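Ro sixty-related protein, RSR (PDB 2NVO) binds several small RNAs that accumulate during recovery from ultraviolet irradiation and contributes to the resistance of Deinococcus radiodurans to it. Local coordinates at residues 90-95 with 126-131; 138-143 with 180-185; 167-172 with 201-206; 173-178 with 248-253. One frame throughout, in Å; residues are numbered along the deposited sequence.

The four contacts follow one another round part of the horseshoe of helical HEAT-like repeats that the VWFA-like domain closes into a ring. Interactions 1 and 2 join through successive helices, Leu-126 CD1 lying 3.5 Å from Phe-139 CD1. Interaction 1 meets interaction 3 where Lys-168 NZ lies 3.2 Å from Arg-131 O, a probable hydrogen bond. Interactions 3 and 4 share helix 166-175 and have centres about 13 Å apart, the closest two of the set. Gln-184 N, 2.9 Å from Lys-177 O, ties interaction 2 to interaction 4. All four lie away from the calcium site at Ser-372, Ser-374 and Glu-467; interactions 2 to 4 fall in the region assigned by similarity to RNA binding, which interaction 1 only reaches at Arg-131.

Interaction 1: residues 90-95 with 126-131; sequences VVRGQR and LPEVAR
The guanidinium of Arg-92 and the carboxylate of Glu-128 meet edge to edge, their planes 28° apart and therefore nearly coplanar. Arginine suits this place because its side edge, formed by NE and one terminal nitrogen, matches the two oxygens of a carboxylate. Arg-92 NE gives its hydrogen to Glu-128 OE2 at 2.7 Å, almost straight at 165° and close to the guanidinium plane. Arg-92 NH2 reaches Glu-128 OE1 at the same 2.7 Å, but this bond is more bent and the oxygen is tilted out of the plane. Each oxygen uses its syn lone pair. Glu-128 holds CG anti to its own backbone N (chi1 -168°) and stays extended beyond it, a length that lets the acid span to the arginine; the arginine chain bends at chi2 to meet it.

Next to this pair the contact is apolar. Val-91 CG2 touches Val-129 CG2 at 3.9 Å, the side chains crossing at about a right angle. Valine's short branched chain suits the narrow gap between the helices. Both valines also pack on helix 100-112, Val-91 against Ala-102 and Val-129 against Leu-103 and Leu-106, so that helix joins the ends of helices 80-93 and 116-129. With one bond to each oxygen, the salt bridge should restrain the rotation of both flat groups, and the opposite charges probably offset one another at this solvent-accessible rim.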
# COMPACT_ATOMS: atom_id res chain seq x y z
N VAL A 90 11.71 -0.05 -12.02
CA VAL A 90 10.77 -0.38 -10.96
C VAL A 90 9.89 0.82 -10.61
O VAL A 90 8.68 0.67 -10.44
CB VAL A 90 11.49 -0.89 -9.70
CG1 VAL A 90 10.51 -0.96 -8.52
CG2 VAL A 90 12.12 -2.24 -9.97
N VAL A 91 10.49 2.00 -10.49
CA VAL A 91 9.71 3.21 -10.20
C VAL A 91 8.62 3.42 -11.24
O VAL A 91 7.46 3.61 -10.90
CB VAL A 91 10.59 4.48 -10.13
CG1 VAL A 91 9.71 5.71 -10.01
CG2 VAL A 91 11.58 4.42 -8.97
N ARG A 92 9.01 3.39 -12.51
CA ARG A 92 8.06 3.54 -13.61
C ARG A 92 7.02 2.42 -13.67
O ARG A 92 5.86 2.66 -14.00
CB ARG A 92 8.82 3.65 -14.94
CG ARG A 92 9.46 5.00 -15.14
CD ARG A 92 10.81 4.92 -15.82
NE ARG A 92 11.44 6.23 -15.85
CZ ARG A 92 12.60 6.50 -16.44
NH1 ARG A 92 13.27 5.55 -17.07
NH2 ARG A 92 13.09 7.73 -16.40
N GLY A 93 7.44 1.19 -13.36
CA GLY A 93 6.54 0.04 -13.39
C GLY A 93 5.51 0.08 -12.27
O GLY A 93 4.47 -0.58 -12.34
N GLN A 94 5.82 0.85 -11.24
CA GLN A 94 4.89 1.12 -10.14
C GLN A 94 4.39 -0.12 -9.40
O GLN A 94 3.26 -0.12 -8.92
CB GLN A 94 3.70 1.93 -10.65
CG GLN A 94 4.10 3.08 -11.54
CD GLN A 94 2.98 4.07 -11.76
OE1 GLN A 94 1.98 4.05 -11.05
NE2 GLN A 94 3.15 4.94 -12.75
N ARG A 95 5.22 -1.15 -9.29
CA ARG A 95 4.82 -2.35 -8.56
C ARG A 95 5.27 -2.34 -7.09
O ARG A 95 4.83 -3.18 -6.29
CB ARG A 95 5.32 -3.62 -9.24
CG ARG A 95 4.22 -4.39 -9.98
CD ARG A 95 4.30 -4.23 -11.49
NE ARG A 95 5.53 -4.83 -12.02
CZ ARG A 95 5.80 -4.95 -13.32
NH1 ARG A 95 4.93 -4.51 -14.22
NH2 ARG A 95 6.94 -5.50 -13.72
N LEU A 126 16.49 12.10 -9.49
CA LEU A 126 15.83 12.43 -8.23
C LEU A 126 14.46 13.11 -8.39
O LEU A 126 13.50 12.75 -7.70
CB LEU A 126 16.74 13.27 -7.32
CG LEU A 126 16.17 13.47 -5.91
CD1 LEU A 126 15.97 12.12 -5.20
CD2 LEU A 126 17.06 14.37 -5.08
N PRO A 127 14.34 14.10 -9.28
CA PRO A 127 13.05 14.77 -9.45
C PRO A 127 11.92 13.81 -9.85
O PRO A 127 10.77 14.02 -9.49
CB PRO A 127 13.32 15.76 -10.59
CG PRO A 127 14.78 16.02 -10.50
CD PRO A 127 15.39 14.73 -10.10
N GLU A 128 12.25 12.75 -10.59
CA GLU A 128 11.25 11.77 -10.98
C GLU A 128 10.89 10.90 -9.79
O GLU A 128 9.71 10.71 -9.49
CB GLU A 128 11.76 10.88 -12.11
CG GLU A 128 10.67 10.04 -12.75
CD GLU A 128 11.20 9.03 -13.77
OE1 GLU A 128 12.40 9.08 -14.12
OE2 GLU A 128 10.41 8.18 -14.23
N VAL A 129 11.92 10.38 -9.13
CA VAL A 129 11.74 9.37 -8.09
C VAL A 129 11.21 9.95 -6.79
O VAL A 129 10.39 9.33 -6.12
CB VAL A 129 13.05 8.59 -7.83
CG1 VAL A 129 12.89 7.66 -6.63
CG2 VAL A 129 13.46 7.81 -9.05
N ALA A 130 11.69 11.13 -6.42
CA ALA A 130 11.16 11.82 -5.25
C ALA A 130 9.92 12.63 -5.61
O ALA A 130 9.96 13.86 -5.58
CB ALA A 130 12.24 12.73 -4.64
N ARG A 131 8.82 11.95 -5.90
CA ARG A 131 7.62 12.61 -6.42
C ARG A 131 7.01 13.62 -5.46
O ARG A 131 6.62 14.72 -5.87
CB ARG A 131 6.54 11.60 -6.80
CG ARG A 131 6.98 10.53 -7.75
CD ARG A 131 5.79 9.68 -8.18
NE ARG A 131 4.76 9.59 -7.14
CZ ARG A 131 4.63 8.59 -6.27
NH1 ARG A 131 5.47 7.56 -6.31
NH2 ARG A 131 3.66 8.62 -5.37

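Interaction 2: residues 138-143 with 180-185; sequences HFLAFA and DGWSQA
Leu-140 packs over one face of the Trp-182 indole, the side chains crossing at about a right angle, and here the packing is close. Its CB sits 3.9 Å from the centroid of the five-membered ring and only 8° off the ring normal, a CH-pi contact over the face. Further along the same face, Leu-140 CD1 comes within 3.8 Å of Trp-182 CE3, in the six-membered ring. With CG anti to the carbonyl carbon (chi1 -68°) and the chain extended beyond, the leucine spreads along both rings, a fit between a branched aliphatic chain and a broad aromatic surface.

At Ala-141 the fit is looser. Its CB stands 4.2 Å from Trp-182 CD1, and the small methyl lets the pyrrole side of the indole come up to the helix backbone. Trp-182 NE1 is 3.6 Å from Leu-140 O, but its hydrogen bond goes to Asp-144 OD2, just beyond the end of the helix. The tryptophan as a whole remains partly exposed.

Ser-183, the N-cap residue, starts helix 184-191 by bonding Asp-186 N through OG. Trp-182 belongs to the short, weakly bonded antiparallel pair 178-179 and 182-183, and it also touches Trp-149. The indole thus joins the strand pair to helix 133-143.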
# COMPACT_ATOMS: atom_id res chain seq x y z
N HIS A 138 12.75 12.15 2.71
CA HIS A 138 13.08 10.78 3.07
C HIS A 138 14.37 10.38 2.37
O HIS A 138 15.25 9.74 2.94
CB HIS A 138 11.93 9.85 2.68
CG HIS A 138 11.98 8.51 3.33
ND1 HIS A 138 11.18 7.46 2.92
CD2 HIS A 138 12.75 8.03 4.34
CE1 HIS A 138 11.45 6.39 3.66
NE2 HIS A 138 12.39 6.71 4.53
N PHE A 139 14.49 10.77 1.10
CA PHE A 139 15.70 10.53 0.34
C PHE A 139 16.90 11.18 1.05
O PHE A 139 17.95 10.57 1.18
CB PHE A 139 15.54 11.07 -1.08
CG PHE A 139 16.83 11.25 -1.81
CD1 PHE A 139 17.34 10.25 -2.60
CD2 PHE A 139 17.54 12.44 -1.68
CE1 PHE A 139 18.53 10.42 -3.27
CE2 PHE A 139 18.73 12.61 -2.34
CZ PHE A 139 19.23 11.60 -3.14
N LEU A 140 16.72 12.41 1.51
CA LEU A 140 17.77 13.14 2.22
C LEU A 140 18.19 12.47 3.54
O LEU A 140 19.36 12.50 3.92
CB LEU A 140 17.33 14.58 2.49
CG LEU A 140 17.20 15.48 1.25
CD1 LEU A 140 16.70 16.85 1.64
CD2 LEU A 140 18.54 15.55 0.50
N ALA A 141 17.23 11.88 4.24
CA ALA A 141 17.53 11.10 5.44
C ALA A 141 18.42 9.89 5.11
O ALA A 141 19.28 9.52 5.90
CB ALA A 141 16.26 10.64 6.13
N PHE A 142 18.23 9.29 3.93
CA PHE A 142 19.09 8.19 3.48
C PHE A 142 20.47 8.70 3.05
O PHE A 142 21.50 8.10 3.35
CB PHE A 142 18.47 7.43 2.30
CG PHE A 142 17.29 6.56 2.67
CD1 PHE A 142 17.38 5.64 3.71
CD2 PHE A 142 16.10 6.64 1.95
CE1 PHE A 142 16.29 4.83 4.04
CE2 PHE A 142 15.01 5.84 2.27
CZ PHE A 142 15.10 4.94 3.31
N ALA A 143 20.48 9.82 2.33
CA ALA A 143 21.71 10.36 1.77
C ALA A 143 22.65 10.97 2.82
O ALA A 143 23.86 10.95 2.65
CB ALA A 143 21.40 11.39 0.68
N ASP A 180 10.24 14.50 10.08
CA ASP A 180 11.14 14.19 11.19
C ASP A 180 12.28 15.21 11.29
O ASP A 180 12.04 16.38 11.55
CB ASP A 180 11.68 12.76 11.06
CG ASP A 180 12.00 12.14 12.40
OD1 ASP A 180 11.72 12.77 13.44
OD2 ASP A 180 12.53 11.01 12.42
N GLY A 181 13.52 14.77 11.07
CA GLY A 181 14.66 15.68 11.12
C GLY A 181 14.66 16.72 10.00
O GLY A 181 14.72 17.93 10.25
N TRP A 182 14.57 16.24 8.76
CA TRP A 182 14.63 17.10 7.57
C TRP A 182 13.36 17.92 7.28
O TRP A 182 12.25 17.39 7.34
CB TRP A 182 14.96 16.24 6.34
CG TRP A 182 16.40 15.92 6.28
CD1 TRP A 182 17.01 14.78 6.71
CD2 TRP A 182 17.44 16.76 5.76
NE1 TRP A 182 18.36 14.85 6.48
CE2 TRP A 182 18.65 16.06 5.91
CE3 TRP A 182 17.46 18.03 5.18
CZ2 TRP A 182 19.88 16.60 5.51
CZ3 TRP A 182 18.68 18.56 4.78
CH2 TRP A 182 19.87 17.84 4.94
N SER A 183 13.54 19.19 6.95
CA SER A 183 12.44 20.04 6.51
C SER A 183 12.77 20.61 5.13
O SER A 183 13.92 20.60 4.72
CB SER A 183 12.21 21.18 7.49
OG SER A 183 13.22 22.17 7.38
N GLN A 184 11.76 21.11 4.42
CA GLN A 184 12.01 21.79 3.15
C GLN A 184 12.94 22.98 3.38
O GLN A 184 13.85 23.25 2.58
CB GLN A 184 10.70 22.26 2.51
CG GLN A 184 9.65 21.17 2.37
CD GLN A 184 10.02 20.11 1.36
OE1 GLN A 184 9.53 18.98 1.42
NE2 GLN A 184 10.88 20.46 0.42
N ALA A 185 12.71 23.70 4.48
CA ALA A 185 13.57 24.82 4.86
C ALA A 185 15.05 24.43 4.95
O ALA A 185 15.90 25.14 4.41
CB ALA A 185 13.10 25.43 6.17

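Interaction 3: residues 167-172 with 201-206; sequences DKLALW and NAVLKF
Leu-169 and Val-203 form the apolar centre where helices 166-175 and 198-209 run side by side. Over these segments the axes approach to 9.6 Å and point in nearly the same direction, 12° apart. Leu-169 CD1 presses on Val-203 CG1 at 3.5 Å, tighter than a usual carbon contact, while Leu-169 CB lies 3.6 Å from that same methyl. Val-203 holds CG1 between its backbone N and carbonyl carbon (chi1 66°), and this methyl meets both CB and CD1 of the leucine. A second methyl-to-methyl contact brings Leu-169 CD1 to 3.9 Å from Leu-204 CD2, so the leucine tip meets two successive residues of the other helix.

Side chain meets backbone at Ala-170. Val-203 CG2 lies 4.0 Å from Ala-170 CA, and the small alanine lets the valine reach the main chain at the point where the backbones come closest. Helix 219-229 packs against the same pair, with Ala-219 and Val-222 on Ala-170 and Ile-223 on Val-203, while Leu-204 turns to Leu-188 and Tyr-161.

All four touching residues are buried, and their side chains meet through carbon. The contact thus rests on shape and the hydrophobic effect, which suits leucine, valine and alanine between stacked HEAT-like helices.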
# COMPACT_ATOMS: atom_id res chain seq x y z
N ASP A 167 2.49 25.17 -8.59
CA ASP A 167 1.40 24.47 -7.91
C ASP A 167 1.93 23.32 -7.04
O ASP A 167 1.46 23.13 -5.92
CB ASP A 167 0.37 23.96 -8.92
CG ASP A 167 -0.18 25.08 -9.80
OD1 ASP A 167 -0.64 26.11 -9.25
OD2 ASP A 167 -0.15 24.93 -11.03
N LYS A 168 2.91 22.58 -7.55
CA LYS A 168 3.53 21.53 -6.75
C LYS A 168 4.33 22.13 -5.60
O LYS A 168 4.36 21.58 -4.50
CB LYS A 168 4.44 20.63 -7.59
CG LYS A 168 5.33 19.74 -6.73
CD LYS A 168 6.37 18.97 -7.53
CE LYS A 168 5.86 17.60 -7.94
NZ LYS A 168 6.99 16.70 -8.32
N LEU A 169 4.98 23.26 -5.86
CA LEU A 169 5.76 23.91 -4.82
C LEU A 169 4.86 24.38 -3.69
O LEU A 169 5.18 24.21 -2.50
CB LEU A 169 6.57 25.08 -5.38
CG LEU A 169 7.82 24.71 -6.18
CD1 LEU A 169 8.65 25.97 -6.45
CD2 LEU A 169 8.66 23.66 -5.46
N ALA A 170 3.73 25.00 -4.06
CA ALA A 170 2.79 25.54 -3.08
C ALA A 170 2.23 24.41 -2.23
O ALA A 170 2.05 24.56 -1.02
CB ALA A 170 1.66 26.29 -3.78
N LEU A 171 1.98 23.29 -2.88
CA LEU A 171 1.48 22.09 -2.22
C LEU A 171 2.49 21.60 -1.19
O LEU A 171 2.13 21.30 -0.05
CB LEU A 171 1.21 20.99 -3.25
CG LEU A 171 0.80 19.62 -2.70
CD1 LEU A 171 -0.56 19.70 -2.03
CD2 LEU A 171 0.80 18.55 -3.79
N TRP A 172 3.76 21.52 -1.60
CA TRP A 172 4.83 21.12 -0.69
C TRP A 172 4.92 22.11 0.47
O TRP A 172 5.19 21.71 1.60
CB TRP A 172 6.18 21.06 -1.41
CG TRP A 172 6.34 19.88 -2.33
CD1 TRP A 172 5.34 19.14 -2.91
CD2 TRP A 172 7.57 19.32 -2.81
NE1 TRP A 172 5.87 18.15 -3.70
CE2 TRP A 172 7.24 18.25 -3.66
CE3 TRP A 172 8.92 19.63 -2.60
CZ2 TRP A 172 8.21 17.48 -4.30
CZ3 TRP A 172 9.88 18.87 -3.24
CH2 TRP A 172 9.53 17.80 -4.07
N ASN A 201 10.07 31.54 -7.15
CA ASN A 201 11.07 32.04 -6.22
C ASN A 201 10.41 32.56 -4.95
O ASN A 201 10.96 32.48 -3.86
CB ASN A 201 11.92 33.15 -6.85
CG ASN A 201 12.95 32.60 -7.82
OD1 ASN A 201 13.36 31.45 -7.73
ND2 ASN A 201 13.39 33.44 -8.75
N ALA A 202 9.21 33.11 -5.13
CA ALA A 202 8.42 33.64 -4.02
C ALA A 202 7.97 32.52 -3.08
O ALA A 202 8.00 32.69 -1.86
CB ALA A 202 7.22 34.42 -4.55
N VAL A 203 7.57 31.39 -3.64
CA VAL A 203 7.13 30.26 -2.82
C VAL A 203 8.31 29.57 -2.16
O VAL A 203 8.19 29.02 -1.06
CB VAL A 203 6.28 29.23 -3.60
CG1 VAL A 203 7.12 28.53 -4.64
CG2 VAL A 203 5.70 28.19 -2.64
N LEU A 204 9.45 29.60 -2.84
CA LEU A 204 10.67 29.03 -2.27
C LEU A 204 11.08 29.88 -1.08
O LEU A 204 11.40 29.36 -0.01
CB LEU A 204 11.78 28.98 -3.33
CG LEU A 204 11.57 27.94 -4.44
CD1 LEU A 204 12.69 27.98 -5.47
CD2 LEU A 204 11.45 26.55 -3.86
N LYS A 205 11.02 31.20 -1.26
CA LYS A 205 11.32 32.12 -0.17
C LYS A 205 10.37 31.89 1.01
O LYS A 205 10.79 31.91 2.16
CB LYS A 205 11.24 33.57 -0.63
CG LYS A 205 11.82 34.56 0.38
CD LYS A 205 11.48 36.00 0.02
CE LYS A 205 12.03 36.99 1.04
NZ LYS A 205 13.50 37.22 0.89
N PHE A 206 9.09 31.68 0.72
CA PHE A 206 8.12 31.45 1.78
C PHE A 206 8.41 30.16 2.53
O PHE A 206 8.24 30.09 3.75
CB PHE A 206 6.69 31.41 1.23
CG PHE A 206 5.69 30.87 2.22
CD1 PHE A 206 5.10 31.71 3.15
CD2 PHE A 206 5.36 29.53 2.23
CE1 PHE A 206 4.19 31.21 4.07
CE2 PHE A 206 4.45 29.03 3.14
CZ PHE A 206 3.87 29.88 4.07

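Interaction 4: residues 173-178 with 248-253; sequences AVKYKA and PLEAVP
Lys-175 and Glu-250 reach toward each other between parts of the helical horseshoe, the TROVE domain with its HEAT-like repeats, and their side chains run obliquely across one another. The lysine lies in the last turn of helix 166-175. Its partner sits in the short 3-10 turn of residues 249-251, which leads from helix 235-245 toward helix 259-266.

Glu-250 extends straight beyond CG and brings its carboxylate alongside the aliphatic part of the lysine. Glu-250 OE2 is 3.4 Å from Lys-175 CE, nearer than to the charged nitrogen, and Glu-250 OE1 lies 3.8 Å from the same carbon. The ion pair itself is long, with Lys-175 NZ 3.8 Å from Glu-250 OE2, so the attraction is probably modest at this exposed surface. Long, flexible chains of opposite charge suit such a place, since they can span the distance between the two backbones.

Around them His-226 of helix 219-229 touches Val-174, Pro-248 and Ala-251, and so both segments. With CG anti to its backbone N (chi1 161°) and chi2 also extended, Lys-175 lays CD over one face of the Tyr-176 ring, offset toward the rim; bends at chi3 and chi4 then turn NZ to a weak hydrogen bond, Lys-175 NZ to Tyr-176 OH 3.5 Å.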
# COMPACT_ATOMS: atom_id res chain seq x y z
N ALA A 173 4.67 23.38 0.18
CA ALA A 173 4.79 24.43 1.20
C ALA A 173 3.77 24.29 2.33
O ALA A 173 4.02 24.74 3.45
CB ALA A 173 4.68 25.81 0.57
N VAL A 174 2.63 23.66 2.04
CA VAL A 174 1.55 23.57 3.01
C VAL A 174 1.36 22.15 3.54
O VAL A 174 0.81 21.95 4.61
CB VAL A 174 0.21 24.08 2.43
CG1 VAL A 174 0.33 25.53 2.00
CG2 VAL A 174 -0.22 23.22 1.27
N LYS A 175 1.82 21.17 2.78
CA LYS A 175 1.53 19.78 3.10
C LYS A 175 2.77 18.96 3.45
O LYS A 175 2.71 18.07 4.30
CB LYS A 175 0.73 19.14 1.95
CG LYS A 175 0.76 17.61 1.94
CD LYS A 175 0.21 17.07 0.63
CE LYS A 175 -1.03 16.22 0.85
NZ LYS A 175 -0.64 14.86 1.32
N TYR A 176 3.90 19.26 2.81
CA TYR A 176 5.11 18.46 3.03
C TYR A 176 6.25 19.26 3.68
O TYR A 176 7.42 19.08 3.32
CB TYR A 176 5.61 17.85 1.71
CG TYR A 176 4.58 17.03 0.95
CD1 TYR A 176 4.15 15.80 1.43
CD2 TYR A 176 4.06 17.49 -0.26
CE1 TYR A 176 3.20 15.04 0.73
CE2 TYR A 176 3.11 16.74 -0.97
CZ TYR A 176 2.69 15.52 -0.47
OH TYR A 176 1.76 14.78 -1.17
N LYS A 177 5.90 20.13 4.63
CA LYS A 177 6.85 21.03 5.24
C LYS A 177 8.05 20.32 5.88
O LYS A 177 9.19 20.77 5.78
CB LYS A 177 6.16 21.93 6.26
N ALA A 178 7.79 19.19 6.53
CA ALA A 178 8.86 18.50 7.24
C ALA A 178 8.60 17.01 7.36
O ALA A 178 7.46 16.53 7.29
CB ALA A 178 9.08 19.13 8.62
N PRO A 248 -7.83 21.29 1.61
CA PRO A 248 -7.96 19.94 2.16
C PRO A 248 -8.37 19.93 3.63
O PRO A 248 -8.10 20.88 4.37
CB PRO A 248 -6.54 19.38 2.01
CG PRO A 248 -5.67 20.60 1.84
CD PRO A 248 -6.51 21.50 1.01
N LEU A 249 -9.03 18.85 4.05
CA LEU A 249 -9.44 18.66 5.44
C LEU A 249 -8.23 18.71 6.38
O LEU A 249 -8.37 18.98 7.57
CB LEU A 249 -10.15 17.31 5.59
CG LEU A 249 -10.38 16.76 6.99
CD1 LEU A 249 -11.41 17.58 7.74
CD2 LEU A 249 -10.83 15.32 6.88
N GLU A 250 -7.05 18.46 5.81
CA GLU A 250 -5.80 18.52 6.56
C GLU A 250 -5.60 19.91 7.15
O GLU A 250 -5.15 20.05 8.29
CB GLU A 250 -4.63 18.21 5.62
CG GLU A 250 -4.95 17.19 4.54
CD GLU A 250 -3.92 17.20 3.43
OE1 GLU A 250 -3.04 18.10 3.45
OE2 GLU A 250 -3.97 16.32 2.55
N ALA A 251 -5.93 20.93 6.35
CA ALA A 251 -5.68 22.32 6.71
C ALA A 251 -6.43 22.76 7.96
O ALA A 251 -6.13 23.80 8.54
CB ALA A 251 -6.05 23.23 5.55
N VAL A 252 -7.40 21.96 8.38
CA VAL A 252 -8.25 22.33 9.51
C VAL A 252 -7.78 21.70 10.82
O VAL A 252 -7.68 20.48 10.93
CB VAL A 252 -9.72 21.97 9.24
CG1 VAL A 252 -10.57 22.20 10.48
CG2 VAL A 252 -10.24 22.77 8.06
N PRO A 253 -7.48 22.54 11.81
CA PRO A 253 -7.07 22.05 13.13
C PRO A 253 -8.03 21.00 13.64
O PRO A 253 -9.25 21.18 13.58
CB PRO A 253 -7.14 23.31 13.99
CG PRO A 253 -6.82 24.41 13.04
CD PRO A 253 -7.45 24.01 11.74